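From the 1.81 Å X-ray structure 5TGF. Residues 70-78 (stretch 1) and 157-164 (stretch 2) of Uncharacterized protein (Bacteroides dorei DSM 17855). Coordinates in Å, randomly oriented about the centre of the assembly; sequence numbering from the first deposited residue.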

ATOM      1  N   ALA A  70     -12.821  -2.648  -5.865  1.00 15.39           N
ATOM      2  CA  ALA A  70     -13.839  -3.694  -6.086  1.00 16.70           C
ATOM      3  C   ALA A  70     -15.274  -3.173  -5.803  1.00 19.66           C
ATOM      4  O   ALA A  70     -16.252  -3.571  -6.460  1.00 18.89           O
ATOM      5  CB  ALA A  70     -13.524  -4.926  -5.267  1.00 17.85           C
ATOM      6  N   VAL A  71     -15.380  -2.227  -4.888  1.00 16.58           N
ATOM      7  CA  VAL A  71     -16.640  -1.559  -4.617  1.00 17.21           C
ATOM      8  C   VAL A  71     -16.997  -0.609  -5.749  1.00 16.44           C
ATOM      9  O   VAL A  71     -18.151  -0.575  -6.211  1.00 18.77           O
ATOM     10  CB  VAL A  71     -16.588  -0.824  -3.246  1.00 16.55           C
ATOM     11  CG1 VAL A  71     -17.832   0.008  -3.016  1.00 17.26           C
ATOM     12  CG2 VAL A  71     -16.388  -1.834  -2.132  1.00 17.67           C
ATOM     13  N   VAL A  72     -16.020   0.151  -6.237  1.00 15.68           N
ATOM     14  CA  VAL A  72     -16.234   1.020  -7.381  1.00 18.45           C
ATOM     15  C   VAL A  72     -16.732   0.214  -8.594  1.00 18.58           C
ATOM     16  O   VAL A  72     -17.577   0.688  -9.329  1.00 21.07           O
ATOM     17  CB  VAL A  72     -14.971   1.805  -7.731  1.00 16.35           C
ATOM     18  CG1 VAL A  72     -15.023   2.393  -9.145  1.00 17.34           C
ATOM     19  CG2 VAL A  72     -14.732   2.882  -6.671  1.00 17.51           C
ATOM     20  N   ASP A  73     -16.186  -0.971  -8.781  1.00 20.00           N
ATOM     21  CA  ASP A  73     -16.599  -1.844  -9.872  1.00 21.40           C
ATOM     22  C   ASP A  73     -18.082  -2.291  -9.767  1.00 22.24           C
ATOM     23  O   ASP A  73     -18.701  -2.569 -10.786  1.00 26.24           O
ATOM     24  CB  ASP A  73     -15.678  -3.074  -9.949  1.00 19.95           C
ATOM     25  CG  ASP A  73     -14.286  -2.750 -10.518  1.00 22.67           C
ATOM     26  OD1 ASP A  73     -14.058  -1.617 -10.996  1.00 20.10           O
ATOM     27  OD2 ASP A  73     -13.395  -3.628 -10.460  1.00 23.89           O
ATOM     28  N   ARG A  74     -18.606  -2.398  -8.553  1.00 21.10           N
ATOM     29  CA  ARG A  74     -19.930  -3.010  -8.264  1.00 24.97           C
ATOM     30  C   ARG A  74     -21.068  -2.014  -7.931  1.00 25.32           C
ATOM     31  O   ARG A  74     -22.201  -2.439  -7.714  1.00 25.28           O
ATOM     32  CB  ARG A  74     -19.817  -3.956  -7.070  1.00 24.33           C
ATOM     33  CG  ARG A  74     -19.156  -5.272  -7.364  1.00 29.88           C
ATOM     34  CD  ARG A  74     -18.810  -5.973  -6.061  1.00 32.81           C
ATOM     35  NE  ARG A  74     -18.298  -7.319  -6.277  1.00 30.69           N
ATOM     36  CZ  ARG A  74     -17.104  -7.594  -6.767  1.00 31.25           C
ATOM     37  NH1 ARG A  74     -16.253  -6.623  -7.086  1.00 36.01           N
ATOM     38  NH2 ARG A  74     -16.745  -8.856  -6.918  1.00 39.81           N
ATOM     39  N   THR A  75     -20.758  -0.737  -7.774  1.00 23.29           N
ATOM     40  CA  THR A  75     -21.728   0.247  -7.264  1.00 21.25           C
ATOM     41  C   THR A  75     -21.599   1.537  -8.064  1.00 20.43           C
ATOM     42  O   THR A  75     -20.782   1.637  -8.961  1.00 21.75           O
ATOM     43  CB  THR A  75     -21.478   0.567  -5.780  1.00 23.71           C
ATOM     44  OG1 THR A  75     -20.190   1.178  -5.643  1.00 23.74           O
ATOM     45  CG2 THR A  75     -21.573  -0.683  -4.895  1.00 21.03           C
ATOM     46  N   ASP A  76     -22.416   2.534  -7.740  1.00 23.38           N
ATOM     47  CA  ASP A  76     -22.295   3.872  -8.311  1.00 24.97           C
ATOM     48  C   ASP A  76     -21.129   4.690  -7.707  1.00 22.06           C
ATOM     49  O   ASP A  76     -20.871   5.804  -8.138  1.00 22.52           O
ATOM     50  CB  ASP A  76     -23.619   4.625  -8.101  1.00 30.55           C
ATOM     51  CG  ASP A  76     -23.663   5.982  -8.807  1.00 30.51           C
ATOM     52  OD1 ASP A  76     -23.472   6.052 -10.037  1.00 35.95           O
ATOM     53  OD2 ASP A  76     -23.916   6.987  -8.127  1.00 34.16           O
ATOM     54  N   LEU A  77     -20.418   4.137  -6.731  1.00 19.58           N
ATOM     55  CA  LEU A  77     -19.198   4.797  -6.205  1.00 18.80           C
ATOM     56  C   LEU A  77     -18.178   4.954  -7.313  1.00 19.35           C
ATOM     57  O   LEU A  77     -17.967   4.028  -8.109  1.00 19.66           O
ATOM     58  CB  LEU A  77     -18.597   3.971  -5.060  1.00 19.48           C
ATOM     59  CG  LEU A  77     -17.410   4.644  -4.364  1.00 18.49           C
ATOM     60  CD1 LEU A  77     -17.842   5.916  -3.620  1.00 19.20           C
ATOM     61  CD2 LEU A  77     -16.786   3.649  -3.402  1.00 18.62           C
ATOM     62  N   SER A  78     -17.597   6.144  -7.414  1.00 19.04           N
ATOM     63  CA  SER A  78     -16.653   6.452  -8.477  1.00 22.93           C
ATOM     64  C   SER A  78     -15.455   7.236  -7.928  1.00 21.93           C
ATOM     65  O   SER A  78     -15.576   7.955  -6.955  1.00 17.36           O
ATOM     66  CB  SER A  78     -17.348   7.241  -9.586  1.00 28.66           C
ATOM     67  OG  SER A  78     -16.449   8.127 -10.252  1.00 35.77           O
ATOM     68  N   ARG A 157     -14.721   4.476   4.542  1.00 14.77           N
ATOM     69  CA  ARG A 157     -16.099   4.670   4.985  1.00 15.08           C
ATOM     70  C   ARG A 157     -17.036   4.906   3.788  1.00 16.35           C
ATOM     71  O   ARG A 157     -18.191   4.460   3.814  1.00 18.02           O
ATOM     72  CB  ARG A 157     -16.192   5.830   5.953  1.00 16.16           C
ATOM     73  CG  ARG A 157     -17.583   6.099   6.530  1.00 17.31           C
ATOM     74  CD  ARG A 157     -18.115   4.961   7.336  1.00 18.85           C
ATOM     75  NE  ARG A 157     -19.525   5.212   7.697  1.00 20.67           N
ATOM     76  CZ  ARG A 157     -20.479   4.294   7.738  1.00 21.39           C
ATOM     77  NH1 ARG A 157     -20.222   3.015   7.507  1.00 21.86           N
ATOM     78  NH2 ARG A 157     -21.719   4.660   8.038  1.00 23.17           N
HETATM   79  N   MSE A 158     -16.551   5.552   2.734  1.00 15.52           N
HETATM   80  CA  MSE A 158     -17.394   5.788   1.572  1.00 18.24           C
HETATM   81  C   MSE A 158     -17.725   4.443   0.916  1.00 18.95           C
HETATM   82  O   MSE A 158     -18.880   4.220   0.513  1.00 16.80           O
HETATM   83  CB  MSE A 158     -16.783   6.731   0.554  1.00 18.14           C
HETATM   84  CG  MSE A 158     -16.596   8.170   1.042  1.00 20.47           C
HETATM   85 SE   MSE A 158     -15.378   9.171  -0.118  0.74 20.42          SE
HETATM   86  CE  MSE A 158     -16.475   9.499  -1.725  1.00 18.99           C
ATOM     87  N   ALA A 159     -16.755   3.513   0.903  1.00 17.23           N
ATOM     88  CA  ALA A 159     -16.994   2.183   0.345  1.00 19.00           C
ATOM     89  C   ALA A 159     -17.980   1.388   1.209  1.00 18.57           C
ATOM     90  O   ALA A 159     -18.861   0.685   0.666  1.00 18.50           O
ATOM     91  CB  ALA A 159     -15.687   1.429   0.141  1.00 17.89           C
ATOM     92  N   GLU A 160     -17.879   1.543   2.528  1.00 16.74           N
ATOM     93  CA  GLU A 160     -18.780   0.890   3.465  1.00 17.13           C
ATOM     94  C   GLU A 160     -20.242   1.299   3.194  1.00 19.51           C
ATOM     95  O   GLU A 160     -21.138   0.456   3.200  1.00 19.58           O
ATOM     96  CB  GLU A 160     -18.454   1.216   4.921  1.00 17.83           C
ATOM     97  CG  GLU A 160     -17.212   0.563   5.469  1.00 18.01           C
ATOM     98  CD  GLU A 160     -17.029   0.761   6.974  1.00 19.79           C
ATOM     99  OE1 GLU A 160     -17.685   1.641   7.585  1.00 19.52           O
ATOM    100  OE2 GLU A 160     -16.222   0.015   7.580  1.00 18.07           O
ATOM    101  N   VAL A 161     -20.464   2.592   3.026  1.00 18.92           N
ATOM    102  CA  VAL A 161     -21.791   3.113   2.745  1.00 22.10           C
ATOM    103  C   VAL A 161     -22.319   2.625   1.392  1.00 24.74           C
ATOM    104  O   VAL A 161     -23.469   2.237   1.280  1.00 22.78           O
ATOM    105  CB  VAL A 161     -21.807   4.647   2.887  1.00 21.82           C
ATOM    106  CG1 VAL A 161     -23.120   5.260   2.388  1.00 25.46           C
ATOM    107  CG2 VAL A 161     -21.581   4.996   4.339  1.00 21.44           C
ATOM    108  N   ALA A 162     -21.456   2.543   0.397  1.00 23.97           N
ATOM    109  CA  ALA A 162     -21.889   2.122  -0.932  1.00 22.60           C
ATOM    110  C   ALA A 162     -22.315   0.657  -0.958  1.00 23.97           C
ATOM    111  O   ALA A 162     -23.240   0.285  -1.715  1.00 24.02           O
ATOM    112  CB  ALA A 162     -20.788   2.393  -1.942  1.00 22.70           C
HETATM  113  N   MSE A 163     -21.702  -0.167  -0.106  1.00 20.82           N
HETATM  114  CA  MSE A 163     -22.024  -1.581  -0.029  1.00 23.49           C
HETATM  115  C   MSE A 163     -22.979  -1.968   1.081  1.00 24.26           C
HETATM  116  O   MSE A 163     -23.407  -3.120   1.148  1.00 26.00           O
HETATM  117  CB  MSE A 163     -20.746  -2.397   0.208  1.00 24.14           C
HETATM  118  CG  MSE A 163     -19.742  -2.257  -0.919  1.00 22.00           C
HETATM  119 SE   MSE A 163     -20.429  -3.218  -2.499  0.59 23.91          SE
HETATM  120  CE  MSE A 163     -20.240  -5.063  -1.872  1.00 23.63           C
ATOM    121  N   GLY A 164     -23.212  -1.074   2.030  1.00 24.37           N
ATOM    122  CA  GLY A 164     -23.955  -1.433   3.243  1.00 24.59           C
ATOM    123  C   GLY A 164     -23.284  -2.477   4.110  1.00 25.78           C
ATOM    124  O   GLY A 164     -23.962  -3.277   4.761  1.00 24.55           O
TER

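No hydrogen bond or salt bridge crosses between these two stretches; the contact, burying 354 Å² over both sides, is made by packing, and the hydroxyl of Thr-75 within it is bonded inside its own stretch. Helix 70-74 and helix 157-163 run in broadly the same direction, 36° apart, with axes 10.0 Å apart at closest approach. The backbones come nearest at two alanines: Val-71 CA lies 6.2 Å from Ala-159 CA, and Leu-77 CA 6.5 Å from Ala-162 CA. Val-71, chi1 t, points toward the second helix and touches residues a little over one turn apart, Ala-159 and Met-163, as well as Ala-162 between them. Val-71 CG2 packs 4.0 Å from Ala-159 CB and 3.6 Å from Met-163 CG, while Val-71 CG1 meets Ala-162 CB at 3.9 Å. Ala-162 also receives Leu-77, whose CB sits 4.1 Å from Ala-162 CB, so this one methyl is touched from both the helix and the loop that follows. Farther out, Leu-77 CD2 reaches Ala-159 CA at 4.0 Å, and Leu-77 CD1 approaches CE of the selenomethionine Met-158 at 4.3 Å. Thr-75 shows how a polar residue fits here. Thr-75 OG1 donates to Val-71 O (2.7 Å) and accepts from Leu-77 N (3.2 Å), tying the loop back to the helix, and so its hydroxyl is satisfied although it lies 3.9 Å from the apolar Ala-162 CB. The methyl CG2 of Thr-75 rests 3.7 Å from Ala-162 O and 3.7 Å from SE of Met-163, also a selenomethionine. With all three chi angles m, Met-163 folds its side chain against the first stretch, and 66 Å² of the residue is covered there. Both arginines bond within their own stretch: Arg-74 NH1 donates to the backbone Ala-70 O (3.1 Å), and Arg-157 NH1 forms a salt bridge with Glu-160 OE1 (2.9 Å). Gly-164, with positive phi, leaves the second helix just beyond the contact.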